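Local coordinates for penicillin binding protein 2X (PDB 5U47), which probably cross-links peptidoglycan strands as a transpeptidase of the septal division machinery and is probably inactivated by beta-lactams that acylate its active-site serine, at residues 261-267 / 280-286; 430-436 / 454-460; 446-450 / 587-592; 643-649 / 665-670. The protein carries 1 engineered substitution. One frame throughout, in Å; residues are numbered along the deposited sequence.

How the contacts relate
The four contacts run from the transpeptidase domain to the PASTA domains. Contact 1 ties strand 258-264 to the loop leading to helix 297-308, at whose start an SxxK-type pattern is consistent with the acylated serine. Contact 2 lies about 26 Å away between centres, with nearest atoms about 7 Å apart. Contacts 2 and 3 alternate along the chain, because 446-450 falls between 430-436 and 454-460 while 587-592 comes after both, yet their centres are also about 26 Å apart. Contact 4, between the two PASTA ranges, has its centre about 21 Å from that of contact 2; its nearest atoms come within about 9 Å of contacts 2 and 3.

Contact 1 (261-267 / 280-286); sequences TTQRPTY and YDWVNRL
Gln263 NE2 is gripped from two directions: it donates to Val283 O at 3.0 Å, an acceptor close to the amide plane, and to water 1. The other end of the same amide accepts from Arg285 N, with Gln263 OE1 2.8 Å from that nitrogen and an N-H...O angle of 172°; the donor is tilted from the carbonyl plane. Two backbone groups of 280-286 thus fix the rotation of the Gln263 carboxamide, assigning its oxygen and nitrogen. The side chain reaches them because CG sits between the backbone N and the carbonyl carbon, the crowded position (chi1 75°), with CD extended beyond.

Arg285 crosses Gln263 at about a right angle, its CG lying 3.5 Å from Gln263 CD. Its NH1 then turns back to Asp281 OD2 in a salt bridge of 3.1 Å, met from above the carboxylate plane, while Asp281 OD1 accepts from Val283 N in an Asx turn. Water 1 donates to Pro265 O and to Asp281 O; water 2 joins Arg264 O to Arg285 NH1.

At the far end Pro265, preceded by a cis peptide, sets CG 4.0 Å from Tyr280 CD1. Tyr280 OH comes to the edge of the Tyr267 ring, 3.3 Å from its CD1, and hydrogen-bonds Glu152 on helix 151-154.

One carboxamide therefore satisfies both a backbone C=O and a backbone N-H of a loop that has no strand pairing with 261-267, and two waters add further bridges.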
# COMPACT_ATOMS: atom_id res chain seq x y z
N THR A 261 -7.99 -1.08 -2.78
CA THR A 261 -7.85 -0.61 -1.41
C THR A 261 -8.37 0.80 -1.29
O THR A 261 -8.10 1.64 -2.14
CB THR A 261 -6.38 -0.72 -0.92
OG1 THR A 261 -6.32 -0.43 0.48
CG2 THR A 261 -5.44 0.17 -1.69
N THR A 262 -9.13 1.06 -0.24
CA THR A 262 -9.65 2.39 -0.04
C THR A 262 -9.90 2.68 1.43
O THR A 262 -9.94 1.77 2.28
CB THR A 262 -10.95 2.61 -0.87
OG1 THR A 262 -11.15 4.02 -1.09
CG2 THR A 262 -12.16 1.98 -0.19
N GLN A 263 -10.04 3.97 1.73
CA GLN A 263 -10.37 4.39 3.07
C GLN A 263 -11.29 5.58 3.01
O GLN A 263 -11.37 6.23 1.98
CB GLN A 263 -9.13 4.74 3.87
CG GLN A 263 -8.46 6.06 3.54
CD GLN A 263 -7.20 6.25 4.37
OE1 GLN A 263 -6.28 5.42 4.32
NE2 GLN A 263 -7.15 7.33 5.13
N ARG A 264 -11.98 5.83 4.12
CA ARG A 264 -12.89 6.91 4.26
C ARG A 264 -12.59 7.58 5.60
O ARG A 264 -12.23 6.89 6.54
CB ARG A 264 -14.34 6.42 4.20
CG ARG A 264 -14.78 5.88 2.83
CD ARG A 264 -14.88 7.02 1.83
NE ARG A 264 -15.32 6.60 0.50
CZ ARG A 264 -14.55 6.03 -0.44
NH1 ARG A 264 -13.28 5.74 -0.19
NH2 ARG A 264 -15.07 5.72 -1.63
N PRO A 265 -12.70 8.90 5.69
CA PRO A 265 -13.06 9.79 4.57
C PRO A 265 -11.93 9.88 3.56
O PRO A 265 -10.79 9.56 3.88
CB PRO A 265 -13.26 11.16 5.25
CG PRO A 265 -12.43 11.07 6.48
CD PRO A 265 -12.59 9.65 6.95
N THR A 266 -12.25 10.32 2.35
CA THR A 266 -11.27 10.38 1.28
C THR A 266 -11.33 11.72 0.59
O THR A 266 -12.00 12.64 1.08
CB THR A 266 -11.47 9.21 0.29
OG1 THR A 266 -10.35 9.11 -0.63
CG2 THR A 266 -12.78 9.37 -0.48
N TYR A 267 -10.60 11.84 -0.52
CA TYR A 267 -10.61 13.05 -1.33
C TYR A 267 -10.45 12.72 -2.82
O TYR A 267 -10.03 11.61 -3.20
CB TYR A 267 -9.47 14.00 -0.90
CG TYR A 267 -8.06 13.48 -1.12
CD1 TYR A 267 -7.44 12.66 -0.18
CD2 TYR A 267 -7.32 13.83 -2.26
CE1 TYR A 267 -6.14 12.18 -0.38
CE2 TYR A 267 -6.03 13.37 -2.46
CZ TYR A 267 -5.44 12.54 -1.50
OH TYR A 267 -4.15 12.08 -1.69
N TYR A 280 -11.90 15.21 8.03
CA TYR A 280 -10.91 14.50 7.21
C TYR A 280 -9.75 14.05 8.11
O TYR A 280 -9.30 14.80 8.96
CB TYR A 280 -10.40 15.31 6.01
CG TYR A 280 -9.45 14.47 5.19
CD1 TYR A 280 -9.92 13.39 4.44
CD2 TYR A 280 -8.07 14.69 5.22
CE1 TYR A 280 -9.05 12.59 3.72
CE2 TYR A 280 -7.19 13.89 4.50
CZ TYR A 280 -7.70 12.84 3.76
OH TYR A 280 -6.87 12.03 3.05
N ASP A 281 -9.30 12.82 7.90
CA ASP A 281 -8.24 12.19 8.67
C ASP A 281 -7.10 11.90 7.72
O ASP A 281 -7.29 11.18 6.74
CB ASP A 281 -8.78 10.89 9.27
CG ASP A 281 -7.83 10.25 10.30
OD1 ASP A 281 -6.62 10.56 10.33
OD2 ASP A 281 -8.31 9.40 11.09
N TRP A 282 -5.93 12.46 8.02
CA TRP A 282 -4.75 12.32 7.18
C TRP A 282 -3.99 11.00 7.37
O TRP A 282 -3.06 10.73 6.62
CB TRP A 282 -3.80 13.49 7.44
CG TRP A 282 -4.34 14.81 6.97
CD1 TRP A 282 -5.15 15.65 7.65
CD2 TRP A 282 -4.11 15.41 5.69
NE1 TRP A 282 -5.45 16.75 6.87
CE2 TRP A 282 -4.82 16.62 5.66
CE3 TRP A 282 -3.38 15.02 4.56
CZ2 TRP A 282 -4.81 17.47 4.55
CZ3 TRP A 282 -3.38 15.87 3.45
CH2 TRP A 282 -4.09 17.08 3.46
N VAL A 283 -4.38 10.19 8.34
CA VAL A 283 -3.65 8.95 8.65
C VAL A 283 -3.98 7.88 7.62
O VAL A 283 -5.14 7.69 7.27
CB VAL A 283 -3.98 8.47 10.08
CG1 VAL A 283 -3.25 7.18 10.40
CG2 VAL A 283 -3.58 9.55 11.10
N ASN A 284 -2.94 7.21 7.09
CA ASN A 284 -3.16 6.15 6.10
C ASN A 284 -3.62 4.89 6.83
O ASN A 284 -2.91 4.36 7.70
CB ASN A 284 -1.89 5.90 5.28
CG ASN A 284 -2.14 4.97 4.11
OD1 ASN A 284 -2.42 3.78 4.31
ND2 ASN A 284 -2.03 5.49 2.89
N ARG A 285 -4.82 4.42 6.49
CA ARG A 285 -5.37 3.27 7.18
C ARG A 285 -4.82 1.93 6.76
O ARG A 285 -5.10 0.95 7.43
CB ARG A 285 -6.88 3.20 7.03
CG ARG A 285 -7.58 4.49 7.33
CD ARG A 285 -8.77 4.26 8.23
NE ARG A 285 -8.32 4.31 9.61
CZ ARG A 285 -8.11 5.43 10.29
NH1 ARG A 285 -8.28 6.61 9.71
NH2 ARG A 285 -7.70 5.36 11.54
N LEU A 286 -4.08 1.86 5.65
CA LEU A 286 -3.51 0.60 5.24
C LEU A 286 -2.25 0.27 6.04
O LEU A 286 -2.06 -0.87 6.46
CB LEU A 286 -3.18 0.61 3.74
CG LEU A 286 -2.55 -0.67 3.17
CD1 LEU A 286 -3.43 -1.90 3.41
CD2 LEU A 286 -2.27 -0.49 1.70
O HOH W 1 -9.04 9.49 5.88
O HOH W 2 -9.70 7.36 7.21

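Contact 2 (430-436 / 454-460); sequences GIMLEPQ and KEVIGKP
Ile431 CG2 presses on Val456 CG1 at 3.5 Å, tighter than usual for two methyl carbons, and the other Val456 branch, CG2, meets Leu433 CD2 at 3.9 Å on the face those two residues share. Towards the other face, Met432 lays its CE against Ile457 CD1, 3.8 Å apart; the chain bends only at its last torsion (chi3 73°), which carries the methyl onto the isoleucine. Glu434 and Glu455 run side by side in the same direction, with Glu455 OE1 against Glu434 CG at 3.4 Å.

Backbone bonds hold these groups in place. Met432 bonds to two successive residues of the partner: its O accepts from Ile457 N at 2.9 Å and nearly straight (176°), whereas its N reaches Gly458 O along a more bent path. Glu434 N to Glu455 O, 3.0 Å, adds a third. Water 3 continues the ladder from Glu434 O to Glu455 N, and water 4 links Gln436 NE2 to Glu455 OE1.

Arg610 forms a salt bridge with Glu455 OE2 and a long, weak ion pair with Glu434, which would probably offset the charge of these neighbouring carboxylates. The short antiparallel ribbon rests Met432, Ile457 and Pro460 on helix 416-427, while Glu455 and Gln436 touch strand 615-619 of the PASTA region.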
# COMPACT_ATOMS: atom_id res chain seq x y z
N GLY A 430 -1.51 -22.31 4.97
CA GLY A 430 -0.58 -22.07 6.07
C GLY A 430 0.65 -21.25 5.73
O GLY A 430 1.36 -20.85 6.63
N ILE A 431 0.85 -20.96 4.44
CA ILE A 431 2.05 -20.28 3.91
C ILE A 431 1.80 -18.78 3.80
O ILE A 431 1.06 -18.33 2.93
CB ILE A 431 2.43 -20.86 2.53
CG1 ILE A 431 2.61 -22.38 2.64
CG2 ILE A 431 3.68 -20.20 1.95
CD1 ILE A 431 2.64 -23.09 1.31
N MET A 432 2.48 -18.02 4.64
CA MET A 432 2.30 -16.59 4.70
C MET A 432 3.02 -15.90 3.55
O MET A 432 4.17 -16.28 3.20
CB MET A 432 2.79 -16.07 6.05
CG MET A 432 2.25 -14.70 6.42
SD MET A 432 2.43 -14.36 8.20
CE MET A 432 4.18 -14.10 8.18
N LEU A 433 2.36 -14.90 2.99
CA LEU A 433 2.85 -14.12 1.86
C LEU A 433 2.98 -12.67 2.23
O LEU A 433 2.25 -12.15 3.09
CB LEU A 433 1.85 -14.22 0.69
CG LEU A 433 1.48 -15.61 0.18
CD1 LEU A 433 0.44 -15.55 -0.94
CD2 LEU A 433 2.71 -16.35 -0.31
N GLU A 434 3.93 -12.00 1.58
CA GLU A 434 4.12 -10.56 1.75
C GLU A 434 3.07 -9.84 0.89
O GLU A 434 2.97 -10.11 -0.31
CB GLU A 434 5.52 -10.18 1.29
CG GLU A 434 5.88 -8.70 1.41
CD GLU A 434 6.17 -8.23 2.83
OE1 GLU A 434 5.84 -8.91 3.83
OE2 GLU A 434 6.74 -7.13 2.93
N PRO A 435 2.28 -8.93 1.49
CA PRO A 435 1.36 -8.17 0.67
C PRO A 435 2.16 -7.33 -0.33
O PRO A 435 3.24 -6.84 0.03
CB PRO A 435 0.63 -7.28 1.69
CG PRO A 435 0.74 -8.04 2.96
CD PRO A 435 2.11 -8.61 2.92
N GLN A 436 1.65 -7.22 -1.56
CA GLN A 436 2.32 -6.49 -2.65
C GLN A 436 1.36 -5.54 -3.32
O GLN A 436 0.17 -5.85 -3.51
CB GLN A 436 2.81 -7.46 -3.73
CG GLN A 436 3.96 -8.35 -3.30
CD GLN A 436 4.39 -9.34 -4.36
OE1 GLN A 436 3.64 -9.65 -5.31
NE2 GLN A 436 5.60 -9.86 -4.22
N LYS A 454 4.95 -13.74 -6.31
CA LYS A 454 4.66 -13.83 -4.88
C LYS A 454 5.91 -14.06 -4.02
O LYS A 454 6.88 -14.69 -4.46
CB LYS A 454 3.65 -14.94 -4.60
CG LYS A 454 4.20 -16.35 -4.68
CD LYS A 454 3.10 -17.36 -4.48
CE LYS A 454 3.68 -18.77 -4.49
NZ LYS A 454 2.57 -19.74 -4.42
N GLU A 455 5.87 -13.54 -2.81
CA GLU A 455 6.96 -13.64 -1.84
C GLU A 455 6.51 -14.42 -0.60
O GLU A 455 5.72 -13.92 0.20
CB GLU A 455 7.44 -12.24 -1.46
CG GLU A 455 8.65 -12.25 -0.53
CD GLU A 455 9.11 -10.87 -0.05
OE1 GLU A 455 8.51 -9.83 -0.43
OE2 GLU A 455 10.10 -10.82 0.72
N VAL A 456 7.03 -15.64 -0.44
CA VAL A 456 6.72 -16.49 0.71
C VAL A 456 7.61 -16.02 1.86
O VAL A 456 8.82 -15.91 1.69
CB VAL A 456 6.97 -17.97 0.39
CG1 VAL A 456 6.86 -18.84 1.62
CG2 VAL A 456 6.03 -18.44 -0.74
N ILE A 457 7.02 -15.75 3.01
CA ILE A 457 7.78 -15.19 4.14
C ILE A 457 7.69 -15.96 5.45
O ILE A 457 8.26 -15.51 6.44
CB ILE A 457 7.39 -13.72 4.39
CG1 ILE A 457 5.90 -13.61 4.66
CG2 ILE A 457 7.77 -12.88 3.18
CD1 ILE A 457 5.48 -12.24 5.13
N GLY A 458 6.96 -17.08 5.45
CA GLY A 458 6.83 -17.91 6.63
C GLY A 458 5.72 -18.93 6.55
O GLY A 458 5.00 -19.03 5.54
N LYS A 459 5.60 -19.71 7.61
CA LYS A 459 4.57 -20.73 7.69
C LYS A 459 4.16 -20.89 9.15
O LYS A 459 4.68 -21.75 9.87
CB LYS A 459 5.07 -22.05 7.09
CG LYS A 459 3.95 -23.07 7.06
CD LYS A 459 4.21 -24.25 6.16
CE LYS A 459 2.97 -25.13 6.13
NZ LYS A 459 3.31 -26.46 5.57
N PRO A 460 3.22 -20.05 9.61
CA PRO A 460 2.82 -20.10 11.00
C PRO A 460 2.05 -21.36 11.42
O PRO A 460 2.19 -21.79 12.55
CB PRO A 460 1.94 -18.85 11.18
CG PRO A 460 1.85 -18.18 9.88
CD PRO A 460 2.71 -18.87 8.89
O HOH W 3 3.46 -12.13 -2.16
O HOH W 4 7.28 -8.31 -2.29

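Contact 3 (446-450 / 587-592); sequences KGTVR and TEETSY
Thr448 OG1 and Thr590 OG1 share a 2.8 Å hydrogen bond, the two side chains crossing at about a right angle. Thr590 is held a second time through its carbonyl: Arg450 NH1 donates to Thr590 O at 2.9 Å, with the oxygen close to the guanidinium plane. Two further bonds join the backbones around Glu589, Val449 N giving to Glu588 O at 3.1 Å in the plane of that carbonyl, and Thr590 N giving to Val449 O at 3.0 Å from above its plane.

The arginine does more than donate. Its chain bends about CG-CD (chi3 74°), which brings the guanidinium under Tyr592 CB; that carbon lies 3.5 Å above the plane, over its centre. NH1 also has Ile636 O as a partner and NE has Asn612 O, so several carbonyls fix the group. Glu589 OE1 stands 3.9 Å from Arg450 NH1, a long ion pair well out of the guanidinium plane, and takes its hydrogen bond from Ala638 N.

Apolar contacts close the outer end. Thr448 CG2 runs alongside the Glu588 chain, 3.8 Å from its CG, and Val449 CG2 packs on Thr587 CB.

Gly447 and Thr448 both face Asp443, a G1 beta bulge in the hairpin of strands 438-443 and 448-451. The Val449-Glu589 bridge and the Thr448 and Arg450 side-chain bonds fasten the irregular chain approaching the PASTA region onto the side of this hairpin.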
# COMPACT_ATOMS: atom_id res chain seq x y z
N LYS A 446 14.55 2.20 -22.21
CA LYS A 446 15.37 1.04 -22.55
C LYS A 446 14.62 -0.18 -23.01
O LYS A 446 15.21 -1.08 -23.60
CB LYS A 446 16.24 0.66 -21.35
CG LYS A 446 17.20 1.75 -20.90
CD LYS A 446 18.11 2.19 -22.04
CE LYS A 446 19.18 3.15 -21.57
NZ LYS A 446 19.87 3.70 -22.77
N GLY A 447 13.32 -0.21 -22.76
CA GLY A 447 12.53 -1.36 -23.14
C GLY A 447 12.78 -2.55 -22.22
O GLY A 447 12.76 -3.70 -22.66
N THR A 448 13.03 -2.27 -20.95
CA THR A 448 13.22 -3.34 -19.98
C THR A 448 12.22 -3.22 -18.83
O THR A 448 11.69 -2.15 -18.54
CB THR A 448 14.65 -3.38 -19.42
OG1 THR A 448 14.95 -2.13 -18.79
CG2 THR A 448 15.65 -3.62 -20.52
N VAL A 449 11.98 -4.34 -18.16
CA VAL A 449 11.07 -4.40 -17.04
C VAL A 449 11.57 -5.31 -15.95
O VAL A 449 12.46 -6.14 -16.18
CB VAL A 449 9.69 -4.97 -17.46
CG1 VAL A 449 9.09 -4.13 -18.59
CG2 VAL A 449 9.80 -6.46 -17.89
N ARG A 450 10.98 -5.14 -14.77
CA ARG A 450 11.14 -6.03 -13.61
C ARG A 450 9.71 -6.31 -13.19
O ARG A 450 8.97 -5.37 -12.88
CB ARG A 450 11.94 -5.39 -12.48
CG ARG A 450 13.41 -5.32 -12.81
CD ARG A 450 14.21 -4.54 -11.80
NE ARG A 450 14.42 -5.24 -10.54
CZ ARG A 450 15.35 -6.18 -10.31
NH1 ARG A 450 16.16 -6.60 -11.28
NH2 ARG A 450 15.47 -6.73 -9.11
N THR A 587 10.38 -9.87 -22.50
CA THR A 587 11.00 -8.55 -22.40
C THR A 587 12.23 -8.68 -21.52
O THR A 587 12.19 -9.31 -20.47
CB THR A 587 10.05 -7.47 -21.78
OG1 THR A 587 8.79 -7.46 -22.46
CG2 THR A 587 10.67 -6.08 -21.86
N GLU A 588 13.33 -8.08 -21.97
CA GLU A 588 14.58 -8.08 -21.23
C GLU A 588 14.34 -7.53 -19.83
O GLU A 588 13.52 -6.63 -19.65
CB GLU A 588 15.61 -7.23 -21.98
CG GLU A 588 16.97 -7.08 -21.32
CD GLU A 588 17.92 -6.21 -22.15
OE1 GLU A 588 17.55 -5.79 -23.26
OE2 GLU A 588 19.05 -5.94 -21.68
N GLU A 589 15.04 -8.09 -18.84
CA GLU A 589 14.87 -7.65 -17.46
C GLU A 589 15.85 -6.54 -17.08
O GLU A 589 17.03 -6.62 -17.38
CB GLU A 589 14.98 -8.85 -16.49
CG GLU A 589 14.60 -8.49 -15.06
CD GLU A 589 14.62 -9.67 -14.12
OE1 GLU A 589 15.64 -9.80 -13.44
OE2 GLU A 589 13.65 -10.48 -14.08
N THR A 590 15.35 -5.51 -16.40
CA THR A 590 16.19 -4.37 -15.97
C THR A 590 17.14 -4.86 -14.88
O THR A 590 16.73 -5.60 -13.98
CB THR A 590 15.34 -3.22 -15.37
OG1 THR A 590 14.21 -2.93 -16.21
CG2 THR A 590 16.18 -1.95 -15.20
N SER A 591 18.40 -4.46 -14.97
CA SER A 591 19.38 -4.85 -13.96
C SER A 591 19.20 -4.01 -12.69
O SER A 591 18.71 -2.87 -12.74
CB SER A 591 20.81 -4.70 -14.53
OG SER A 591 21.12 -3.33 -14.74
N TYR A 592 19.57 -4.59 -11.54
CA TYR A 592 19.51 -3.89 -10.25
C TYR A 592 20.60 -4.41 -9.32
O TYR A 592 20.89 -5.60 -9.32
CB TYR A 592 18.15 -4.08 -9.54
CG TYR A 592 18.09 -3.43 -8.17
CD1 TYR A 592 17.97 -2.03 -8.03
CD2 TYR A 592 18.21 -4.19 -7.00
CE1 TYR A 592 17.96 -1.43 -6.79
CE2 TYR A 592 18.19 -3.59 -5.74
CZ TYR A 592 18.05 -2.21 -5.64
OH TYR A 592 18.03 -1.62 -4.38

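Contact 4 (643-649 / 665-670); sequences LIMTNEF and TFAKWK
Phe649 and Phe666 meet rim to rim, neither ring over the face of the other: Phe666 CE1 comes to the edge of the Phe649 ring, 3.6 Å from CZ, with centroids 6.0 Å apart and planes at 61°. The third ring, Trp669, carries Thr665 CG2 on one face, 3.4 Å above the plane and offset toward the rim. Its six-membered ring is approached obliquely by the strand, whose Leu643 CB and Met645 CB each lie 3.8 Å from Trp669 CZ3. Here the side chains slide past each other in opposite directions.

With its chain extended as far as the sulfur, Met645 brings SD to 4.8 Å from the centroid of that ring and 45° off its normal, an oblique Met-aromatic contact. Leu643 CD1 reaches further, to Phe666 CB at 4.1 Å.

The polar exception is at the far end. Lys670 bends at chi2 and chi3, lays CG obliquely against Phe649 CE2, and brings NZ near Phe649 O. Two waters, 5 and 6, each accept from Lys670 NZ and donate to Phe649 O, a doubled water bridge between the lysine and the strand-side carbonyl.

The axes of the short segments lie 10.7 Å apart and at 24°, roughly parallel. Strand 641-646 is the middle of a three-stranded sheet. Its Leu643 and Met645 point to helix 660-670, whereas Ile644 points away and packs on helix 602-611, so helix 660-670 lies on the face opposite the one Ile644 uses. The result joins the two PASTA ranges: a helix-on-sheet interface between tandem PASTA domains.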
# COMPACT_ATOMS: atom_id res chain seq x y z
N LEU A 643 19.49 -12.54 1.81
CA LEU A 643 19.55 -12.44 3.26
C LEU A 643 20.26 -11.16 3.69
O LEU A 643 21.29 -10.81 3.12
CB LEU A 643 20.33 -13.59 3.86
CG LEU A 643 19.88 -15.01 3.61
CD1 LEU A 643 20.87 -15.95 4.30
CD2 LEU A 643 18.46 -15.23 4.10
N ILE A 644 19.69 -10.48 4.68
CA ILE A 644 20.27 -9.29 5.29
C ILE A 644 20.42 -9.67 6.76
O ILE A 644 19.43 -9.82 7.48
CB ILE A 644 19.36 -8.05 5.16
CG1 ILE A 644 19.17 -7.66 3.69
CG2 ILE A 644 19.93 -6.86 5.92
CD1 ILE A 644 18.11 -6.59 3.50
N MET A 645 21.66 -9.89 7.20
CA MET A 645 21.90 -10.24 8.60
C MET A 645 22.17 -8.98 9.39
O MET A 645 23.11 -8.26 9.09
CB MET A 645 23.06 -11.20 8.77
CG MET A 645 23.16 -11.81 10.18
SD MET A 645 24.60 -12.87 10.33
CE MET A 645 25.90 -11.65 10.50
N THR A 646 21.35 -8.72 10.40
CA THR A 646 21.53 -7.52 11.21
C THR A 646 22.59 -7.79 12.26
O THR A 646 23.05 -8.93 12.42
CB THR A 646 20.24 -7.10 11.94
OG1 THR A 646 19.95 -8.05 12.97
CG2 THR A 646 19.09 -7.00 10.96
N ASN A 647 22.94 -6.75 13.01
CA ASN A 647 23.95 -6.89 14.06
C ASN A 647 23.44 -7.53 15.36
O ASN A 647 24.20 -7.68 16.29
CB ASN A 647 24.66 -5.55 14.35
CG ASN A 647 23.73 -4.50 14.91
OD1 ASN A 647 22.53 -4.46 14.61
ND2 ASN A 647 24.30 -3.59 15.68
N GLU A 648 22.16 -7.89 15.43
CA GLU A 648 21.63 -8.60 16.61
C GLU A 648 20.76 -9.75 16.14
O GLU A 648 19.56 -9.59 15.90
CB GLU A 648 20.88 -7.67 17.55
CG GLU A 648 20.43 -8.38 18.81
CD GLU A 648 19.78 -7.47 19.83
OE1 GLU A 648 19.58 -6.27 19.52
OE2 GLU A 648 19.46 -7.96 20.93
N PHE A 649 21.38 -10.92 16.04
CA PHE A 649 20.74 -12.12 15.49
C PHE A 649 21.12 -13.33 16.33
O PHE A 649 22.25 -13.82 16.24
CB PHE A 649 21.16 -12.25 14.01
CG PHE A 649 20.66 -13.49 13.31
CD1 PHE A 649 19.33 -13.87 13.40
CD2 PHE A 649 21.51 -14.23 12.51
CE1 PHE A 649 18.86 -15.00 12.74
CE2 PHE A 649 21.05 -15.36 11.84
CZ PHE A 649 19.73 -15.74 11.95
N THR A 665 24.16 -20.12 2.98
CA THR A 665 24.82 -18.88 3.38
C THR A 665 24.64 -18.67 4.88
O THR A 665 25.60 -18.41 5.60
CB THR A 665 24.26 -17.68 2.60
OG1 THR A 665 24.46 -17.89 1.20
CG2 THR A 665 24.94 -16.40 3.02
N PHE A 666 23.41 -18.80 5.34
CA PHE A 666 23.07 -18.70 6.74
C PHE A 666 23.87 -19.66 7.61
O PHE A 666 24.40 -19.28 8.67
CB PHE A 666 21.56 -18.98 6.93
CG PHE A 666 21.19 -19.37 8.32
CD1 PHE A 666 21.30 -18.47 9.37
CD2 PHE A 666 20.78 -20.66 8.61
CE1 PHE A 666 20.99 -18.85 10.67
CE2 PHE A 666 20.45 -21.05 9.91
CZ PHE A 666 20.57 -20.14 10.94
N ALA A 667 23.97 -20.90 7.15
CA ALA A 667 24.65 -21.94 7.90
C ALA A 667 26.13 -21.63 8.02
O ALA A 667 26.74 -21.86 9.07
CB ALA A 667 24.44 -23.29 7.25
N LYS A 668 26.71 -21.14 6.93
CA LYS A 668 28.10 -20.75 6.92
C LYS A 668 28.31 -19.56 7.86
O LYS A 668 29.26 -19.56 8.62
CB LYS A 668 28.56 -20.41 5.51
CG LYS A 668 30.07 -20.13 5.39
CD LYS A 668 30.43 -19.51 4.04
CE LYS A 668 29.90 -18.08 3.92
NZ LYS A 668 30.09 -17.51 2.55
N TRP A 669 27.43 -18.56 7.81
CA TRP A 669 27.57 -17.39 8.69
C TRP A 669 27.52 -17.75 10.17
O TRP A 669 28.28 -17.19 10.97
CB TRP A 669 26.47 -16.34 8.43
CG TRP A 669 26.60 -15.57 7.15
CD1 TRP A 669 27.73 -15.36 6.42
CD2 TRP A 669 25.58 -14.76 6.55
NE1 TRP A 669 27.46 -14.55 5.34
CE2 TRP A 669 26.15 -14.15 5.41
CE3 TRP A 669 24.23 -14.52 6.83
CZ2 TRP A 669 25.43 -13.32 4.57
CZ3 TRP A 669 23.51 -13.68 5.99
CH2 TRP A 669 24.12 -13.10 4.87
N LYS A 670 26.65 -18.68 10.53
CA LYS A 670 26.47 -19.06 11.94
C LYS A 670 27.10 -20.39 12.36
O LYS A 670 26.90 -20.82 13.50
CB LYS A 670 24.98 -19.04 12.32
CG LYS A 670 24.30 -17.71 12.08
CD LYS A 670 24.98 -16.53 12.75
CE LYS A 670 25.03 -16.66 14.25
NZ LYS A 670 25.57 -15.41 14.87
O HOH W 5 24.37 -15.55 17.30
O HOH W 6 24.46 -12.99 14.76